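Local coordinates for hypothetical protein Atu1826 (Agrobacterium tumefaciens, PDB 2I3D) that is of unknown function but has an alpha/beta hydrolase fold and is probably a serine hydrolase, at residues N65-Q70 / H212-K217; F85-I90 / G95-G100; D186-V191 / I202-L207. All blocks are in the same frame, centred on the assembly; numbering follows the deposited sequence.

How the contacts relate
Following the chain from the N terminus, contact 1 opens first, at the start of helix 66-77, and closes in the loop between strand 202-207 and helix 218-233, with 141 residues between its segments. Contacts 2 and 3 are both nested inside that long loop, in series. Contact 2 closes a short loop of its own between strand 81-85 and helix 101-117. Contact 3 ties helix 184-195 to the edge strand 202-207, some 27 Å from contact 2, centre to centre. Contacts 1 and 3 meet directly where Phe-214 packs on Leu-207, its CD1 4.0 Å from CD1 of the leucine, while contacts 1 and 2 stay about 6 Å apart at their nearest atoms.

Contact 1 of 3, residues N65-Q70 / H212-K217; sequences NQIVYQ and HFFNGK
Ile-67 reaches across to Phe-214 with the far methyl of its longer branch, and this one side chain makes the whole bridge between the start of helix 66-77 and the loop 212-217. Just ahead of it, Asn-65 is the N-cap: in the conformer given, its OD1 accepts from Val-68 N at 3.1 Å, nearly straight at 162°, in the carbonyl plane and on a lone pair. The Gln-66 amide, likewise in the conformer given, turns to the second subunit, where NE2 bonds Phe-213 O and OE1 bonds Asn-215 ND2 of that chain. Ile-67 itself has CG1 anti to its carbonyl carbon (chi1 -69°) and an extended end, which carries CD1 out to 3.8 Å from Phe-214 CD2. The same methyl lies 3.9 Å from Phe-213 O. The two side chains cross at about a right angle, and Leu-221 of helix 218-233 touches both. In the facing loop, a type II beta turn from Phe-214 to Lys-217, with Gly-216 at positive phi, is closed by Lys-217 N bonding to Phe-214 O at 2.8 Å. One residue before Phe-213 stands His-212, hydrogen-bonded through NE2 to Ser-130 and through ND1 to Asp-179. That geometry fits the Ser-His-Asp triad of alpha/beta hydrolases, with the histidine on the loop after the last strand of the sheet.

Contact 2 of 3, residues F85-I90 / G95-G100; sequences FNFRSI and GEFDHG
The long loop joining strand 81-85 to helix 101-117 of this alpha/beta hydrolase fold doubles back on itself here, and a type II beta turn from Phe-87 to Ile-90 shapes its first arm. Phe-97 from the second arm is the apolar centre. With CG anti to the backbone N (chi1 -154°), its ring reaches the turn, where CE1 lies 3.9 Å from Phe-87 CB and CD1 is 4.1 Å from Ile-90 CD1. Arg-88 O and Ser-89 OG both sit at the edge of the ring, near its plane. That hydroxyl is already committed: OG donates to Arg-88 O at 2.7 Å, in the carbonyl plane, which fixes its rotation. His-56 meets the Phe-97 ring edge-to-face, and the ring of Phe-131, from helix 131-142, meets it at about 45°.

The polar side of the contact runs along Arg-88, whose aliphatic part passes close to the second arm, CD lying 3.1 Å from Glu-96 O. Bent at chi3, the chain sends its guanidinium towards Asp-106, which takes NH2 in a salt bridge. Asp-98 adds a weaker, long one: its OD2 is 3.7 Å from Arg-88 NH1 but well out of the guanidinium plane, so charge alone acts. Its OD1 accepts from Gly-100 N in an Asx turn and also from Gly-102 N at the start of helix 101-117. One water knits the rest, accepting from Arg-88 NH1 at the edge of the guanidinium and donating to Glu-96 O and, at 2.8 Å, to Asp-98 OD2.

Contact 3 of 3, residues D186-V191 / I202-L207; sequences DVNGLV and ITHRTL
His-204 is the centre of this contact, with three residues of helix 184-195 around its ring. Strand 171-176, this helix and strand 202-207 form a beta-alpha-beta unit at one end of the alpha/beta hydrolase sheet, and segments 186-191 and 202-207 run close to antiparallel, their directions 168° apart. Val-191 lies over one face of the imidazole: its CG2 is 3.8 Å from the ring centroid and only 13° off the normal, a clear CH-pi contact. Its other methyl, CG1, lies by CB and ND1 of the histidine and also meets Ile-202 CG2 at 4.0 Å, so CG1 bridges two strand residues while CG2 stays over the ring. Val-187, one turn earlier, brings CG1 obliquely to within 3.9 Å of His-204 NE2.

The Asn-188 amide comes to the edge of the ring instead, with OD1 in the ring plane 3.1 Å from His-204 CE1, amide and ring planes 73° apart. CE1 lies between the two ring nitrogens and its hydrogen is probably polarised, which would make this a favourable electrostatic C-H...O approach. CG of the histidine is anti to its backbone N, and this torsion extends the imidazole from the strand towards the helix. Ile-202, His-204 and Thr-206 all point their CB atoms at the helix, as alternate residues of a strand do.

Further out, Asn-175 of the neighbouring strand makes a weak hydrogen bond to His-204 NE2, and it touches both Val-187 and Thr-206. Backbone bonds from Thr-203, Arg-205 and Leu-207 to strand 171-176 hold strand 202-207 to the sheet, on whose face helix 184-195 packs. Between Asn-188 and Thr-206 sits a water, 3.0 Å from Thr-206 OG1.

Contact 1 of 3, residues N65-Q70 / H212-K217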
loop_
_atom_site.group_PDB
_atom_site.type_symbol
_atom_site.label_atom_id
_atom_site.label_comp_id
_atom_site.label_asym_id
_atom_site.label_seq_id
_atom_site.Cartn_x
_atom_site.Cartn_y
_atom_site.Cartn_z
ATOM N N ASN B 65 -2.350 -2.912 3.361
ATOM C CA ASN B 65 -2.332 -2.267 2.051
ATOM C C ASN B 65 -3.599 -1.381 1.903
ATOM O O ASN B 65 -4.685 -1.753 2.350
ATOM C CB ASN B 65 -2.191 -3.381 0.974
ATOM C CG ASN B 65 -2.540 -2.931 -0.442
ATOM O OD1 ASN B 65 -3.701 -2.888 -0.817
ATOM N ND2 ASN B 65 -1.512 -2.705 -1.266
ATOM N N GLN B 66 -3.460 -0.182 1.314
ATOM C CA GLN B 66 -4.601 0.770 1.308
ATOM C C GLN B 66 -5.841 0.193 0.618
ATOM O O GLN B 66 -6.939 0.385 1.080
ATOM C CB GLN B 66 -4.231 2.118 0.673
ATOM C CG GLN B 66 -2.992 2.802 1.320
ATOM C CD GLN B 66 -3.064 2.917 2.884
ATOM O OE1 GLN B 66 -4.146 2.847 3.500
ATOM N NE2 GLN B 66 -1.913 3.116 3.503
ATOM N N ILE B 67 -5.628 -0.474 -0.503
ATOM C CA ILE B 67 -6.779 -1.064 -1.245
ATOM C C ILE B 67 -7.458 -2.152 -0.393
ATOM O O ILE B 67 -8.683 -2.206 -0.294
ATOM C CB ILE B 67 -6.329 -1.607 -2.619
ATOM C CG1 ILE B 67 -5.941 -0.431 -3.544
ATOM C CG2 ILE B 67 -7.416 -2.484 -3.255
ATOM C CD1 ILE B 67 -5.279 -0.896 -4.828
ATOM N N VAL B 68 -6.645 -2.991 0.262
ATOM C CA VAL B 68 -7.184 -4.005 1.175
ATOM C C VAL B 68 -8.000 -3.362 2.324
ATOM O O VAL B 68 -9.152 -3.764 2.624
ATOM C CB VAL B 68 -6.069 -4.921 1.708
ATOM C CG1 VAL B 68 -6.684 -5.884 2.735
ATOM C CG2 VAL B 68 -5.357 -5.697 0.521
ATOM N N TYR B 69 -7.408 -2.345 2.964
ATOM C CA TYR B 69 -8.098 -1.580 4.020
ATOM C C TYR B 69 -9.404 -0.953 3.522
ATOM O O TYR B 69 -10.441 -1.106 4.154
ATOM C CB TYR B 69 -7.172 -0.497 4.618
ATOM C CG TYR B 69 -7.946 0.277 5.640
ATOM C CD1 TYR B 69 -8.191 -0.276 6.902
ATOM C CD2 TYR B 69 -8.541 1.491 5.323
ATOM C CE1 TYR B 69 -8.949 0.389 7.815
ATOM C CE2 TYR B 69 -9.320 2.172 6.262
ATOM C CZ TYR B 69 -9.508 1.603 7.499
ATOM O OH TYR B 69 -10.271 2.223 8.452
ATOM N N GLN B 70 -9.339 -0.256 2.377
ATOM C CA GLN B 70 -10.555 0.350 1.821
ATOM C C GLN B 70 -11.639 -0.677 1.482
ATOM O O GLN B 70 -12.819 -0.408 1.697
ATOM C CB GLN B 70 -10.211 1.167 0.594
ATOM C CG GLN B 70 -9.384 2.420 0.968
ATOM C CD GLN B 70 -10.190 3.428 1.706
ATOM O OE1 GLN B 70 -11.389 3.665 1.384
ATOM N NE2 GLN B 70 -9.596 4.001 2.752
ATOM N N HIS B 212 -1.154 -1.865 -12.045
ATOM C CA HIS B 212 -1.510 -2.971 -11.144
ATOM C C HIS B 212 -1.790 -2.489 -9.727
ATOM O O HIS B 212 -2.463 -3.153 -8.957
ATOM C CB HIS B 212 -0.406 -4.035 -11.112
ATOM C CG HIS B 212 -0.856 -5.351 -10.553
ATOM N ND1 HIS B 212 -1.775 -6.155 -11.208
ATOM C CD2 HIS B 212 -0.508 -6.015 -9.431
ATOM C CE1 HIS B 212 -2.001 -7.241 -10.486
ATOM N NE2 HIS B 212 -1.221 -7.194 -9.415
ATOM N N PHE B 213 -1.232 -1.330 -9.392
ATOM C CA PHE B 213 -1.319 -0.738 -8.042
ATOM C C PHE B 213 -2.348 0.389 -7.967
ATOM O O PHE B 213 -2.567 0.952 -6.893
ATOM C CB PHE B 213 0.065 -0.271 -7.667
ATOM C CG PHE B 213 1.099 -1.308 -7.981
ATOM C CD1 PHE B 213 1.146 -2.467 -7.231
ATOM C CD2 PHE B 213 1.869 -1.196 -9.119
ATOM C CE1 PHE B 213 2.055 -3.497 -7.547
ATOM C CE2 PHE B 213 2.779 -2.207 -9.470
ATOM C CZ PHE B 213 2.873 -3.366 -8.676
ATOM N N PHE B 214 -3.100 0.586 -9.065
ATOM C CA PHE B 214 -4.083 1.682 -9.149
ATOM C C PHE B 214 -3.454 2.988 -8.651
ATOM O O PHE B 214 -4.136 3.808 -8.017
ATOM C CB PHE B 214 -5.357 1.318 -8.394
ATOM C CG PHE B 214 -6.044 0.146 -8.992
ATOM C CD1 PHE B 214 -7.025 0.333 -9.976
ATOM C CD2 PHE B 214 -5.639 -1.151 -8.651
ATOM C CE1 PHE B 214 -7.668 -0.803 -10.602
ATOM C CE2 PHE B 214 -6.238 -2.254 -9.246
ATOM C CZ PHE B 214 -7.236 -2.093 -10.234
ATOM N N ASN B 215 -2.178 3.216 -8.986
ATOM C CA ASN B 215 -1.558 4.452 -8.508
ATOM C C ASN B 215 -2.291 5.663 -9.098
ATOM O O ASN B 215 -2.421 5.791 -10.307
ATOM C CB ASN B 215 -0.072 4.524 -8.876
ATOM C CG ASN B 215 0.769 3.536 -8.091
ATOM O OD1 ASN B 215 0.579 3.319 -6.860
ATOM N ND2 ASN B 215 1.707 2.934 -8.777
ATOM N N GLY B 216 -2.725 6.559 -8.211
ATOM C CA GLY B 216 -3.458 7.765 -8.611
ATOM C C GLY B 216 -4.890 7.458 -8.999
ATOM O O GLY B 216 -5.628 8.365 -9.450
ATOM N N LYS B 217 -5.309 6.200 -8.796
ATOM C CA LYS B 217 -6.655 5.769 -9.180
ATOM C C LYS B 217 -7.398 5.020 -8.083
ATOM O O LYS B 217 -8.433 4.377 -8.352
ATOM C CB LYS B 217 -6.606 4.907 -10.471
ATOM C CG LYS B 217 -5.998 5.622 -11.691
ATOM C CD LYS B 217 -6.915 6.707 -12.201
ATOM C CE LYS B 217 -6.237 7.400 -13.376
ATOM N NZ LYS B 217 -7.116 8.436 -13.937
#

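Contact 2 of 3, residues F85-I90 / G95-G100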
loop_
_atom_site.group_PDB
_atom_site.type_symbol
_atom_site.label_atom_id
_atom_site.label_comp_id
_atom_site.label_asym_id
_atom_site.label_seq_id
_atom_site.Cartn_x
_atom_site.Cartn_y
_atom_site.Cartn_z
ATOM N N PHE B 85 -7.001 -10.319 7.009
ATOM C CA PHE B 85 -5.917 -10.954 7.782
ATOM C C PHE B 85 -4.658 -11.137 6.941
ATOM O O PHE B 85 -4.703 -11.091 5.717
ATOM C CB PHE B 85 -6.393 -12.326 8.310
ATOM C CG PHE B 85 -6.501 -13.391 7.242
ATOM C CD1 PHE B 85 -5.435 -14.272 7.017
ATOM C CD2 PHE B 85 -7.651 -13.488 6.435
ATOM C CE1 PHE B 85 -5.500 -15.233 6.002
ATOM C CE2 PHE B 85 -7.710 -14.457 5.402
ATOM C CZ PHE B 85 -6.639 -15.320 5.206
ATOM N N ASN B 86 -3.531 -11.362 7.626
ATOM C CA ASN B 86 -2.262 -11.586 6.973
ATOM C C ASN B 86 -2.098 -13.055 6.677
ATOM O O ASN B 86 -2.280 -13.891 7.575
ATOM C CB ASN B 86 -1.120 -11.094 7.854
ATOM C CG ASN B 86 -0.877 -9.610 7.702
ATOM O OD1 ASN B 86 -1.212 -9.005 6.659
ATOM N ND2 ASN B 86 -0.252 -9.003 8.721
ATOM N N PHE B 87 -1.756 -13.371 5.434
ATOM C CA PHE B 87 -1.428 -14.775 5.087
ATOM C C PHE B 87 -0.238 -15.261 5.914
ATOM O O PHE B 87 0.557 -14.442 6.415
ATOM C CB PHE B 87 -1.106 -14.952 3.601
ATOM C CG PHE B 87 -2.324 -14.901 2.707
ATOM C CD1 PHE B 87 -3.418 -15.774 2.898
ATOM C CD2 PHE B 87 -2.352 -13.996 1.632
ATOM C CE1 PHE B 87 -4.549 -15.694 2.036
ATOM C CE2 PHE B 87 -3.452 -13.924 0.746
ATOM C CZ PHE B 87 -4.566 -14.762 0.958
ATOM N N ARG B 88 -0.101 -16.585 6.050
ATOM C CA ARG B 88 1.122 -17.169 6.673
ATOM C C ARG B 88 2.383 -16.465 6.190
ATOM O O ARG B 88 2.534 -16.197 4.969
ATOM C CB ARG B 88 1.245 -18.671 6.356
ATOM C CG ARG B 88 1.387 -19.002 4.867
ATOM C CD ARG B 88 1.263 -20.531 4.615
ATOM N NE ARG B 88 -0.006 -21.061 5.095
ATOM C CZ ARG B 88 -0.231 -22.360 5.317
ATOM N NH1 ARG B 88 0.741 -23.233 5.053
ATOM N NH2 ARG B 88 -1.412 -22.778 5.774
ATOM N N SER B 89 3.272 -16.180 7.160
ATOM C CA SER B 89 4.610 -15.547 6.977
ATOM C C SER B 89 4.547 -14.023 6.965
ATOM O O SER B 89 5.584 -13.389 7.118
ATOM C CB SER B 89 5.342 -16.017 5.729
ATOM O OG SER B 89 4.974 -15.237 4.579
ATOM N N ILE B 90 3.355 -13.441 6.750
ATOM C CA ILE B 90 3.199 -11.976 6.659
ATOM C C ILE B 90 2.884 -11.362 8.057
ATOM O O ILE B 90 2.024 -11.853 8.800
ATOM C CB ILE B 90 2.046 -11.640 5.651
ATOM C CG1 ILE B 90 2.194 -12.415 4.304
ATOM C CG2 ILE B 90 1.855 -10.109 5.500
ATOM C CD1 ILE B 90 3.448 -12.133 3.511
ATOM N N GLY B 95 4.580 -19.282 9.943
ATOM C CA GLY B 95 4.719 -20.142 8.792
ATOM C C GLY B 95 5.458 -19.512 7.654
ATOM O O GLY B 95 5.969 -18.390 7.784
ATOM N N GLU B 96 5.552 -20.277 6.563
ATOM C CA GLU B 96 6.277 -19.918 5.356
ATOM C C GLU B 96 5.279 -19.695 4.222
ATOM O O GLU B 96 4.358 -20.504 4.044
ATOM C CB GLU B 96 7.207 -21.067 4.933
ATOM C CG GLU B 96 8.455 -21.248 5.792
ATOM C CD GLU B 96 9.584 -21.926 5.008
ATOM O OE1 GLU B 96 9.293 -22.862 4.239
ATOM O OE2 GLU B 96 10.758 -21.522 5.148
ATOM N N PHE B 97 5.509 -18.662 3.428
ATOM C CA PHE B 97 4.636 -18.453 2.285
ATOM C C PHE B 97 4.833 -19.598 1.287
ATOM O O PHE B 97 5.924 -20.174 1.196
ATOM C CB PHE B 97 4.914 -17.086 1.682
ATOM C CG PHE B 97 3.736 -16.494 0.927
ATOM C CD1 PHE B 97 2.759 -15.720 1.600
ATOM C CD2 PHE B 97 3.632 -16.700 -0.447
ATOM C CE1 PHE B 97 1.675 -15.165 0.885
ATOM C CE2 PHE B 97 2.595 -16.174 -1.159
ATOM C CZ PHE B 97 1.614 -15.388 -0.510
ATOM N N ASP B 98 3.767 -20.010 0.617
ATOM C CA ASP B 98 3.909 -20.999 -0.425
ATOM C C ASP B 98 3.116 -20.582 -1.662
ATOM O O ASP B 98 2.523 -19.503 -1.680
ATOM C CB ASP B 98 3.579 -22.407 0.082
ATOM C CG ASP B 98 2.113 -22.604 0.426
ATOM O OD1 ASP B 98 1.236 -22.170 -0.350
ATOM O OD2 ASP B 98 1.823 -23.226 1.463
ATOM N N HIS B 99 3.171 -21.390 -2.705
ATOM C CA HIS B 99 2.706 -20.924 -4.005
ATOM C C HIS B 99 1.227 -20.588 -3.983
ATOM O O HIS B 99 0.783 -19.768 -4.784
ATOM C CB HIS B 99 2.977 -21.957 -5.101
ATOM C CG HIS B 99 2.380 -21.580 -6.426
ATOM N ND1 HIS B 99 1.136 -22.019 -6.842
ATOM C CD2 HIS B 99 2.832 -20.753 -7.401
ATOM C CE1 HIS B 99 0.855 -21.484 -8.024
ATOM N NE2 HIS B 99 1.876 -20.728 -8.392
ATOM N N GLY B 100 0.457 -21.160 -3.064
ATOM C CA GLY B 100 -0.970 -20.800 -3.003
ATOM C C GLY B 100 -1.789 -21.742 -2.157
ATOM O O GLY B 100 -2.717 -21.322 -1.492
HETATM O O HOH W 1 3.373 -23.041 3.806
#

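Contact 3 of 3, residues D186-V191 / I202-L207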
loop_
_atom_site.group_PDB
_atom_site.type_symbol
_atom_site.label_atom_id
_atom_site.label_comp_id
_atom_site.label_asym_id
_atom_site.label_seq_id
_atom_site.Cartn_x
_atom_site.Cartn_y
_atom_site.Cartn_z
ATOM N N ASP B 186 -4.978 -10.257 -21.011
ATOM C CA ASP B 186 -5.070 -11.460 -20.205
ATOM C C ASP B 186 -6.319 -11.407 -19.328
ATOM O O ASP B 186 -7.048 -12.415 -19.199
ATOM C CB ASP B 186 -3.829 -11.599 -19.345
ATOM C CG ASP B 186 -2.602 -11.654 -20.187
ATOM O OD1 ASP B 186 -2.250 -12.760 -20.624
ATOM O OD2 ASP B 186 -2.035 -10.590 -20.489
ATOM N N VAL B 187 -6.569 -10.251 -18.704
ATOM C CA VAL B 187 -7.810 -10.155 -17.904
ATOM C C VAL B 187 -9.054 -10.343 -18.779
ATOM O O VAL B 187 -10.011 -10.988 -18.354
ATOM C CB VAL B 187 -7.883 -8.865 -17.055
ATOM C CG1 VAL B 187 -9.170 -8.914 -16.173
ATOM C CG2 VAL B 187 -6.645 -8.807 -16.168
ATOM N N ASN B 188 -9.039 -9.796 -19.983
ATOM C CA ASN B 188 -10.207 -9.893 -20.866
ATOM C C ASN B 188 -10.499 -11.333 -21.245
ATOM O O ASN B 188 -11.661 -11.759 -21.290
ATOM C CB ASN B 188 -9.981 -9.100 -22.157
ATOM C CG ASN B 188 -10.090 -7.611 -21.949
ATOM O OD1 ASN B 188 -10.592 -7.162 -20.903
ATOM N ND2 ASN B 188 -9.600 -6.825 -22.923
ATOM N N GLY B 189 -9.433 -12.102 -21.431
ATOM C CA GLY B 189 -9.583 -13.517 -21.806
ATOM C C GLY B 189 -10.228 -14.318 -20.687
ATOM O O GLY B 189 -11.084 -15.184 -20.940
ATOM N N LEU B 190 -9.830 -14.049 -19.430
ATOM C CA LEU B 190 -10.467 -14.731 -18.296
ATOM C C LEU B 190 -11.965 -14.310 -18.216
ATOM O O LEU B 190 -12.860 -15.146 -18.068
ATOM C CB LEU B 190 -9.798 -14.324 -16.979
ATOM C CG LEU B 190 -10.547 -14.641 -15.670
ATOM C CD1 LEU B 190 -10.759 -16.136 -15.499
ATOM C CD2 LEU B 190 -9.836 -14.020 -14.418
ATOM N N VAL B 191 -12.220 -13.003 -18.339
ATOM C CA VAL B 191 -13.595 -12.513 -18.264
ATOM C C VAL B 191 -14.446 -13.121 -19.388
ATOM O O VAL B 191 -15.548 -13.579 -19.129
ATOM C CB VAL B 191 -13.648 -11.017 -18.299
ATOM C CG1 VAL B 191 -15.102 -10.514 -18.354
ATOM C CG2 VAL B 191 -12.969 -10.471 -17.031
ATOM N N ILE B 202 -20.983 -11.516 -14.719
ATOM C CA ILE B 202 -19.651 -10.956 -14.446
ATOM C C ILE B 202 -19.686 -9.468 -14.806
ATOM O O ILE B 202 -19.921 -9.106 -15.984
ATOM C CB ILE B 202 -18.513 -11.685 -15.226
ATOM C CG1 ILE B 202 -18.467 -13.170 -14.857
ATOM C CG2 ILE B 202 -17.164 -11.034 -14.947
ATOM C CD1 ILE B 202 -18.149 -13.483 -13.389
ATOM N N THR B 203 -19.514 -8.612 -13.807
ATOM C CA THR B 203 -19.433 -7.159 -14.056
ATOM C C THR B 203 -17.938 -6.874 -14.161
ATOM O O THR B 203 -17.193 -7.101 -13.195
ATOM C CB THR B 203 -20.088 -6.360 -12.906
ATOM O OG1 THR B 203 -21.508 -6.612 -12.947
ATOM C CG2 THR B 203 -19.836 -4.852 -13.065
ATOM N N HIS B 204 -17.501 -6.429 -15.332
ATOM C CA HIS B 204 -16.079 -6.239 -15.575
ATOM C C HIS B 204 -15.823 -4.776 -15.918
ATOM O O HIS B 204 -16.260 -4.297 -16.983
ATOM C CB HIS B 204 -15.605 -7.111 -16.726
ATOM C CG HIS B 204 -14.184 -6.864 -17.106
ATOM N ND1 HIS B 204 -13.690 -7.069 -18.383
ATOM C CD2 HIS B 204 -13.136 -6.434 -16.357
ATOM C CE1 HIS B 204 -12.393 -6.780 -18.399
ATOM N NE2 HIS B 204 -12.032 -6.407 -17.185
ATOM N N ARG B 205 -15.128 -4.064 -15.025
ATOM C CA ARG B 205 -14.784 -2.687 -15.308
ATOM C C ARG B 205 -13.284 -2.576 -15.549
ATOM O O ARG B 205 -12.499 -3.096 -14.776
ATOM C CB ARG B 205 -15.186 -1.816 -14.097
ATOM C CG ARG B 205 -14.847 -0.347 -14.225
ATOM C CD ARG B 205 -15.730 0.384 -15.319
ATOM N NE ARG B 205 -15.136 1.690 -15.584
ATOM C CZ ARG B 205 -15.035 2.252 -16.781
ATOM N NH1 ARG B 205 -15.550 1.654 -17.871
ATOM N NH2 ARG B 205 -14.461 3.450 -16.884
ATOM N N THR B 206 -12.889 -1.877 -16.605
ATOM C CA THR B 206 -11.498 -1.580 -16.882
ATOM C C THR B 206 -11.301 -0.083 -16.624
ATOM O O THR B 206 -12.013 0.763 -17.235
ATOM C CB THR B 206 -11.111 -1.954 -18.314
ATOM O OG1 THR B 206 -11.364 -3.360 -18.530
ATOM C CG2 THR B 206 -9.599 -1.640 -18.586
ATOM N N LEU B 207 -10.392 0.252 -15.702
ATOM C CA LEU B 207 -10.184 1.668 -15.347
ATOM C C LEU B 207 -9.086 2.277 -16.176
ATOM O O LEU B 207 -7.940 1.833 -16.106
ATOM C CB LEU B 207 -9.747 1.829 -13.882
ATOM C CG LEU B 207 -10.765 1.594 -12.787
ATOM C CD1 LEU B 207 -10.244 2.171 -11.475
ATOM C CD2 LEU B 207 -12.032 2.281 -13.165
HETATM O O HOH W 2 -9.492 -5.553 -19.326
#